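Local coordinates for protein ornithine cyclodeaminase (PDB 3C2Q) that catalyses the NAD(+)-dependent conversion of L-ornithine to L-proline with release of ammonia, at residues Ala145-Met158 / Asp326-Glu339. Numbering follows the deposited sequence.
Sequences AIIHTGGGPALAKM and DVGVFLVLLLKELE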
ATOM      1  N   ALA B 145       9.496  -5.234  12.989  1.00 17.00           N
ATOM      2  CA  ALA B 145       8.480  -6.136  12.439  1.00 16.47           C
ATOM      3  C   ALA B 145       8.951  -7.564  12.279  1.00 16.29           C
ATOM      4  O   ALA B 145       8.131  -8.497  12.248  1.00 16.26           O
ATOM      5  CB  ALA B 145       7.904  -5.607  11.085  1.00 16.30           C
ATOM      6  N   ILE B 146      10.264  -7.753  12.160  1.00 16.13           N
ATOM      7  CA  ILE B 146      10.844  -9.089  12.143  1.00 16.06           C
ATOM      8  C   ILE B 146      10.336  -9.824  13.369  1.00 16.48           C
ATOM      9  O   ILE B 146       9.947 -10.988  13.276  1.00 16.05           O
ATOM     10  CB  ILE B 146      12.399  -9.053  12.190  1.00 15.78           C
ATOM     11  CG1 ILE B 146      12.967  -8.514  10.860  1.00 17.69           C
ATOM     12  CG2 ILE B 146      12.981 -10.480  12.452  1.00 17.30           C
ATOM     13  CD1 ILE B 146      14.447  -8.074  11.025  1.00 17.20           C
ATOM     14  N   ILE B 147      10.346  -9.135  14.516  1.00 16.27           N
ATOM     15  CA  ILE B 147       9.952  -9.760  15.785  1.00 16.78           C
ATOM     16  C   ILE B 147       8.435  -9.874  15.890  1.00 16.83           C
ATOM     17  O   ILE B 147       7.887 -10.952  16.214  1.00 16.32           O
ATOM     18  CB  ILE B 147      10.510  -8.999  17.053  1.00 16.40           C
ATOM     19  CG1 ILE B 147      11.992  -8.648  16.888  1.00 18.50           C
ATOM     20  CG2 ILE B 147      10.296  -9.859  18.325  1.00 18.86           C
ATOM     21  CD1 ILE B 147      12.922  -9.871  16.502  1.00 19.45           C
ATOM     22  N   HIS B 148       7.743  -8.773  15.579  1.00 17.21           N
ATOM     23  CA  HIS B 148       6.283  -8.774  15.674  1.00 16.67           C
ATOM     24  C   HIS B 148       5.633  -9.844  14.839  1.00 16.81           C
ATOM     25  O   HIS B 148       4.599 -10.366  15.236  1.00 16.43           O
ATOM     26  CB  HIS B 148       5.672  -7.417  15.250  1.00 15.82           C
ATOM     27  CG  HIS B 148       6.265  -6.241  15.950  1.00 17.36           C
ATOM     28  ND1 HIS B 148       6.762  -6.299  17.242  1.00 17.06           N
ATOM     29  CD2 HIS B 148       6.470  -4.973  15.518  1.00 16.15           C
ATOM     30  CE1 HIS B 148       7.238  -5.115  17.577  1.00 18.82           C
ATOM     31  NE2 HIS B 148       7.058  -4.284  16.555  1.00 19.19           N
ATOM     32  N   THR B 149       6.225 -10.161  13.688  1.00 16.52           N
ATOM     33  CA  THR B 149       5.629 -11.146  12.753  1.00 16.80           C
ATOM     34  C   THR B 149       6.095 -12.591  12.983  1.00 16.89           C
ATOM     35  O   THR B 149       5.724 -13.492  12.220  1.00 17.55           O
ATOM     36  CB  THR B 149       5.938 -10.777  11.280  1.00 16.04           C
ATOM     37  OG1 THR B 149       7.348 -10.788  11.080  1.00 16.06           O
ATOM     38  CG2 THR B 149       5.395  -9.426  10.930  1.00 16.49           C
ATOM     39  N   GLY B 150       6.888 -12.816  14.031  1.00 17.28           N
ATOM     40  CA  GLY B 150       7.317 -14.187  14.391  1.00 17.83           C
ATOM     41  C   GLY B 150       8.526 -14.657  13.617  1.00 17.42           C
ATOM     42  O   GLY B 150       8.827 -15.853  13.617  1.00 19.15           O
ATOM     43  N   GLY B 151       9.238 -13.715  12.981  1.00 15.61           N
ATOM     44  CA  GLY B 151      10.445 -14.026  12.240  1.00 15.67           C
ATOM     45  C   GLY B 151      11.722 -14.053  13.080  1.00 16.03           C
ATOM     46  O   GLY B 151      12.759 -14.408  12.577  1.00 17.22           O
ATOM     47  N   GLY B 152      11.645 -13.657  14.344  1.00 16.44           N
ATOM     48  CA  GLY B 152      12.859 -13.524  15.184  1.00 17.36           C
ATOM     49  C   GLY B 152      13.637 -14.816  15.339  1.00 17.27           C
ATOM     50  O   GLY B 152      14.862 -14.838  15.125  1.00 16.60           O
ATOM     51  N   PRO B 153      12.953 -15.902  15.753  1.00 18.43           N
ATOM     52  CA  PRO B 153      13.675 -17.176  15.900  1.00 18.58           C
ATOM     53  C   PRO B 153      14.406 -17.632  14.635  1.00 19.78           C
ATOM     54  O   PRO B 153      15.518 -18.165  14.736  1.00 19.81           O
ATOM     55  CB  PRO B 153      12.579 -18.157  16.306  1.00 19.05           C
ATOM     56  CG  PRO B 153      11.558 -17.289  17.027  1.00 19.67           C
ATOM     57  CD  PRO B 153      11.551 -16.012  16.209  1.00 18.53           C
ATOM     58  N   ALA B 154      13.798 -17.443  13.452  1.00 19.54           N
ATOM     59  CA  ALA B 154      14.433 -17.814  12.196  1.00 18.87           C
ATOM     60  C   ALA B 154      15.702 -17.016  11.962  1.00 19.72           C
ATOM     61  O   ALA B 154      16.746 -17.592  11.607  1.00 19.98           O
ATOM     62  CB  ALA B 154      13.447 -17.649  11.007  1.00 19.38           C
ATOM     63  N   LEU B 155      15.641 -15.705  12.214  1.00 19.30           N
ATOM     64  CA  LEU B 155      16.819 -14.858  12.029  1.00 19.08           C
ATOM     65  C   LEU B 155      17.900 -15.208  13.043  1.00 19.55           C
ATOM     66  O   LEU B 155      19.080 -15.272  12.688  1.00 19.32           O
ATOM     67  CB  LEU B 155      16.472 -13.373  12.131  1.00 18.49           C
ATOM     68  CG  LEU B 155      17.649 -12.408  11.975  1.00 19.89           C
ATOM     69  CD1 LEU B 155      18.437 -12.715  10.699  1.00 19.95           C
ATOM     70  CD2 LEU B 155      17.140 -10.961  11.988  1.00 18.48           C
ATOM     71  N   ALA B 156      17.505 -15.455  14.288  1.00 19.56           N
ATOM     72  CA  ALA B 156      18.498 -15.838  15.325  1.00 20.46           C
ATOM     73  C   ALA B 156      19.243 -17.125  14.938  1.00 20.99           C
ATOM     74  O   ALA B 156      20.454 -17.244  15.115  1.00 21.72           O
ATOM     75  CB  ALA B 156      17.811 -16.006  16.681  1.00 19.63           C
ATOM     76  N   LYS B 157      18.506 -18.088  14.410  1.00 21.37           N
ATOM     77  CA  LYS B 157      19.101 -19.304  13.872  1.00 22.01           C
ATOM     78  C   LYS B 157      20.112 -19.087  12.732  1.00 23.07           C
ATOM     79  O   LYS B 157      21.174 -19.748  12.692  1.00 22.46           O
ATOM     80  CB  LYS B 157      18.002 -20.303  13.490  1.00 21.33           C
ATOM     81  CG  LYS B 157      18.518 -21.675  13.031  1.00 25.18           C
ATOM     82  CD  LYS B 157      19.307 -22.385  14.105  1.00 29.66           C
ATOM     83  CE  LYS B 157      18.401 -22.857  15.216  1.00 35.33           C
ATOM     84  NZ  LYS B 157      19.122 -23.848  16.093  1.00 39.81           N
HETATM   85  N   MSE B 158      19.823 -18.164  11.811  1.00 22.69           N
HETATM   86  CA  MSE B 158      20.778 -17.831  10.753  1.00 24.70           C
HETATM   87  C   MSE B 158      22.068 -17.268  11.338  1.00 23.76           C
HETATM   88  O   MSE B 158      23.148 -17.587  10.847  1.00 24.29           O
HETATM   89  CB  MSE B 158      20.177 -16.855   9.717  1.00 23.58           C
HETATM   90  CG  MSE B 158      19.000 -17.456   8.978  1.00 24.22           C
HETATM   91 SE   MSE B 158      18.036 -16.034   7.958  1.00 32.52          SE
HETATM   92  CE  MSE B 158      16.367 -17.033   7.671  1.00 23.81           C
ATOM     93  N   ASP B 326       5.574 -10.986   3.178  1.00 15.99           N
ATOM     94  CA  ASP B 326       5.461 -10.946   4.631  1.00 16.33           C
ATOM     95  C   ASP B 326       6.819 -11.382   5.177  1.00 16.76           C
ATOM     96  O   ASP B 326       7.252 -12.505   4.939  1.00 14.94           O
ATOM     97  CB  ASP B 326       4.341 -11.901   5.036  1.00 17.81           C
ATOM     98  CG  ASP B 326       4.081 -11.917   6.531  1.00 19.60           C
ATOM     99  OD1 ASP B 326       5.030 -11.898   7.337  1.00 22.12           O
ATOM    100  OD2 ASP B 326       2.910 -12.015   6.907  1.00 18.92           O
ATOM    101  N   VAL B 327       7.495 -10.502   5.925  1.00 16.19           N
ATOM    102  CA  VAL B 327       8.841 -10.795   6.372  1.00 17.88           C
ATOM    103  C   VAL B 327       8.898 -12.000   7.331  1.00 18.60           C
ATOM    104  O   VAL B 327       9.857 -12.774   7.279  1.00 18.17           O
ATOM    105  CB  VAL B 327       9.546  -9.537   7.015  1.00 17.70           C
ATOM    106  CG1 VAL B 327       8.965  -9.194   8.397  1.00 19.93           C
ATOM    107  CG2 VAL B 327      11.053  -9.766   7.138  1.00 20.26           C
ATOM    108  N   GLY B 328       7.887 -12.137   8.193  1.00 17.81           N
ATOM    109  CA  GLY B 328       7.871 -13.207   9.183  1.00 19.13           C
ATOM    110  C   GLY B 328       7.739 -14.586   8.533  1.00 19.08           C
ATOM    111  O   GLY B 328       8.455 -15.499   8.900  1.00 20.17           O
ATOM    112  N   VAL B 329       6.864 -14.716   7.539  1.00 17.16           N
ATOM    113  CA  VAL B 329       6.737 -15.967   6.789  1.00 16.74           C
ATOM    114  C   VAL B 329       7.961 -16.201   5.907  1.00 17.19           C
ATOM    115  O   VAL B 329       8.501 -17.303   5.860  1.00 17.49           O
ATOM    116  CB  VAL B 329       5.435 -16.010   5.963  1.00 17.07           C
ATOM    117  CG1 VAL B 329       5.231 -17.432   5.365  1.00 14.95           C
ATOM    118  CG2 VAL B 329       4.228 -15.630   6.866  1.00 15.40           C
ATOM    119  N   PHE B 330       8.384 -15.162   5.191  1.00 16.04           N
ATOM    120  CA  PHE B 330       9.603 -15.211   4.419  1.00 16.73           C
ATOM    121  C   PHE B 330      10.801 -15.767   5.209  1.00 16.27           C
ATOM    122  O   PHE B 330      11.490 -16.667   4.718  1.00 16.20           O
ATOM    123  CB  PHE B 330       9.915 -13.793   3.869  1.00 16.29           C
ATOM    124  CG  PHE B 330      11.265 -13.687   3.197  1.00 18.04           C
ATOM    125  CD1 PHE B 330      11.422 -14.002   1.844  1.00 19.23           C
ATOM    126  CD2 PHE B 330      12.373 -13.268   3.909  1.00 18.59           C
ATOM    127  CE1 PHE B 330      12.689 -13.900   1.220  1.00 20.86           C
ATOM    128  CE2 PHE B 330      13.652 -13.179   3.292  1.00 17.62           C
ATOM    129  CZ  PHE B 330      13.793 -13.494   1.960  1.00 18.01           C
ATOM    130  N   LEU B 331      11.062 -15.229   6.410  1.00 15.31           N
ATOM    131  CA  LEU B 331      12.200 -15.702   7.227  1.00 17.39           C
ATOM    132  C   LEU B 331      12.061 -17.166   7.621  1.00 17.08           C
ATOM    133  O   LEU B 331      13.054 -17.895   7.628  1.00 18.75           O
ATOM    134  CB  LEU B 331      12.448 -14.818   8.471  1.00 16.63           C
ATOM    135  CG  LEU B 331      13.013 -13.415   8.147  1.00 17.13           C
ATOM    136  CD1 LEU B 331      12.943 -12.513   9.374  1.00 17.46           C
ATOM    137  CD2 LEU B 331      14.444 -13.483   7.601  1.00 18.60           C
ATOM    138  N   VAL B 332      10.847 -17.594   7.922  1.00 17.96           N
ATOM    139  CA  VAL B 332      10.593 -19.021   8.327  1.00 16.76           C
ATOM    140  C   VAL B 332      10.883 -19.958   7.158  1.00 18.61           C
ATOM    141  O   VAL B 332      11.613 -20.973   7.296  1.00 18.48           O
ATOM    142  CB  VAL B 332       9.150 -19.191   8.907  1.00 16.86           C
ATOM    143  CG1 VAL B 332       8.823 -20.681   9.148  1.00 18.32           C
ATOM    144  CG2 VAL B 332       9.031 -18.409  10.254  1.00 14.85           C
ATOM    145  N   LEU B 333      10.369 -19.592   5.985  1.00 16.50           N
ATOM    146  CA  LEU B 333      10.630 -20.362   4.769  1.00 17.09           C
ATOM    147  C   LEU B 333      12.094 -20.327   4.317  1.00 18.25           C
ATOM    148  O   LEU B 333      12.640 -21.361   3.868  1.00 18.67           O
ATOM    149  CB  LEU B 333       9.712 -19.877   3.632  1.00 16.45           C
ATOM    150  CG  LEU B 333       8.223 -20.160   3.815  1.00 16.67           C
ATOM    151  CD1 LEU B 333       7.397 -19.520   2.667  1.00 16.00           C
ATOM    152  CD2 LEU B 333       7.961 -21.701   3.931  1.00 17.12           C
ATOM    153  N   LEU B 334      12.719 -19.148   4.394  1.00 17.92           N
ATOM    154  CA  LEU B 334      14.128 -19.016   4.053  1.00 19.08           C
ATOM    155  C   LEU B 334      15.006 -19.956   4.907  1.00 19.75           C
ATOM    156  O   LEU B 334      15.853 -20.663   4.373  1.00 19.47           O
ATOM    157  CB  LEU B 334      14.597 -17.573   4.217  1.00 18.94           C
ATOM    158  CG  LEU B 334      16.023 -17.210   3.775  1.00 20.63           C
ATOM    159  CD1 LEU B 334      16.330 -17.715   2.362  1.00 20.90           C
ATOM    160  CD2 LEU B 334      16.226 -15.670   3.948  1.00 18.05           C
ATOM    161  N   LEU B 335      14.804 -19.933   6.218  1.00 20.71           N
ATOM    162  CA  LEU B 335      15.542 -20.830   7.107  1.00 21.57           C
ATOM    163  C   LEU B 335      15.378 -22.318   6.687  1.00 22.77           C
ATOM    164  O   LEU B 335      16.368 -23.069   6.618  1.00 22.37           O
ATOM    165  CB  LEU B 335      15.107 -20.622   8.555  1.00 21.53           C
ATOM    166  CG  LEU B 335      15.815 -21.551   9.576  1.00 22.22           C
ATOM    167  CD1 LEU B 335      17.327 -21.318   9.572  1.00 22.97           C
ATOM    168  CD2 LEU B 335      15.219 -21.402  10.962  1.00 21.52           C
ATOM    169  N   LYS B 336      14.145 -22.742   6.415  1.00 23.32           N
ATOM    170  CA  LYS B 336      13.927 -24.133   5.986  1.00 24.91           C
ATOM    171  C   LYS B 336      14.750 -24.456   4.743  1.00 25.34           C
ATOM    172  O   LYS B 336      15.314 -25.541   4.640  1.00 25.49           O
ATOM    173  CB  LYS B 336      12.452 -24.419   5.741  1.00 24.03           C
ATOM    174  CG  LYS B 336      11.603 -24.377   6.978  1.00 25.00           C
ATOM    175  CD  LYS B 336      10.151 -24.759   6.635  1.00 27.85           C
ATOM    176  CE  LYS B 336       9.147 -24.186   7.624  1.00 29.15           C
ATOM    177  NZ  LYS B 336       9.306 -24.756   8.993  1.00 31.25           N
ATOM    178  N   GLU B 337      14.843 -23.507   3.804  1.00 25.27           N
ATOM    179  CA  GLU B 337      15.577 -23.730   2.570  1.00 25.76           C
ATOM    180  C   GLU B 337      17.102 -23.807   2.828  1.00 26.35           C
ATOM    181  O   GLU B 337      17.797 -24.652   2.234  1.00 25.77           O
ATOM    182  CB  GLU B 337      15.212 -22.665   1.530  1.00 26.45           C
ATOM    183  CG  GLU B 337      15.857 -22.837   0.148  1.00 29.56           C
ATOM    184  CD  GLU B 337      15.522 -24.160  -0.574  1.00 33.17           C
ATOM    185  OE1 GLU B 337      14.615 -24.901  -0.144  1.00 32.06           O
ATOM    186  OE2 GLU B 337      16.213 -24.451  -1.575  1.00 36.75           O
ATOM    187  N   LEU B 338      17.611 -22.938   3.708  1.00 25.97           N
ATOM    188  CA  LEU B 338      19.013 -22.977   4.152  1.00 26.29           C
ATOM    189  C   LEU B 338      19.323 -24.336   4.838  1.00 28.03           C
ATOM    190  O   LEU B 338      20.346 -24.954   4.552  1.00 28.09           O
ATOM    191  CB  LEU B 338      19.314 -21.806   5.104  1.00 25.94           C
ATOM    192  CG  LEU B 338      19.246 -20.369   4.547  1.00 23.29           C
ATOM    193  CD1 LEU B 338      19.313 -19.315   5.681  1.00 22.12           C
ATOM    194  CD2 LEU B 338      20.336 -20.162   3.517  1.00 21.11           C
ATOM    195  N   GLU B 339      18.429 -24.800   5.711  1.00 29.53           N
ATOM    196  CA  GLU B 339      18.580 -26.121   6.349  1.00 31.86           C
ATOM    197  C   GLU B 339      18.574 -27.271   5.329  1.00 32.92           C
ATOM    198  O   GLU B 339      19.375 -28.212   5.452  1.00 33.55           O
ATOM    199  CB  GLU B 339      17.545 -26.313   7.456  1.00 31.82           C
ATOM    200  CG  GLU B 339      17.751 -25.326   8.607  1.00 34.81           C
ATOM    201  CD  GLU B 339      16.619 -25.334   9.619  1.00 36.88           C
ATOM    202  OE1 GLU B 339      15.450 -25.512   9.212  1.00 40.69           O
ATOM    203  OE2 GLU B 339      16.883 -25.116  10.815  1.00 37.89           O
TER
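Selenomethionine Met158 enters helix 327-339 as a knob in a hole formed by Leu331, Leu334, Leu335 and Leu338, joining two helices of the Rossmann-fold domain. Helices 152-158 and 327-339 run 38° apart, their axes approaching to 8.4 Å. From Met158 CB the chain leaves with CG anti to the carbonyl carbon (chi1 -63°). Met158 CG lies against Leu338 CD1 at 3.8 Å, and SE passes that same methyl more loosely. The chain stays extended beyond CG, bringing Met158 CE among Leu331 CD2, Leu334 CG and Leu335 CB and to 3.4 Å from Leu331 O. One turn earlier, Ala154 CB rests on Leu331 O, also at 3.4 Å, while Leu335 CD2 lies against Ala154 CA and both Leu335 methyls meet CB and CG of Lys157, whose amine turns away to Glu160.

Toward the start of helix 327-339 the backbones close in: the CA atoms of Gly151 and Gly328 are 4.1 Å apart, and a side chain on either glycine would clash with the other segment. Gly150, with positive phi, ends helix 145-148 in a Schellman motif. Asp326 and Val327, which probably bind NAD(+), begin the opposing segment; Asp326 caps its helix weakly and reaches Lys112 and Thr325 of the second subunit through OD2. Thr149 OG1 lies 3.1 Å from Gly328 CA and bonds to Ala145 O. A valine here would probably leave Ala145 O with one grip fewer and the side chain less firmly fixed against Gly328. Thr149 OG1 and N hold that oxygen from opposite faces of the carbonyl plane, the hydroxyl OG1 of Thr149 at 2.7 Å from Ala145 O.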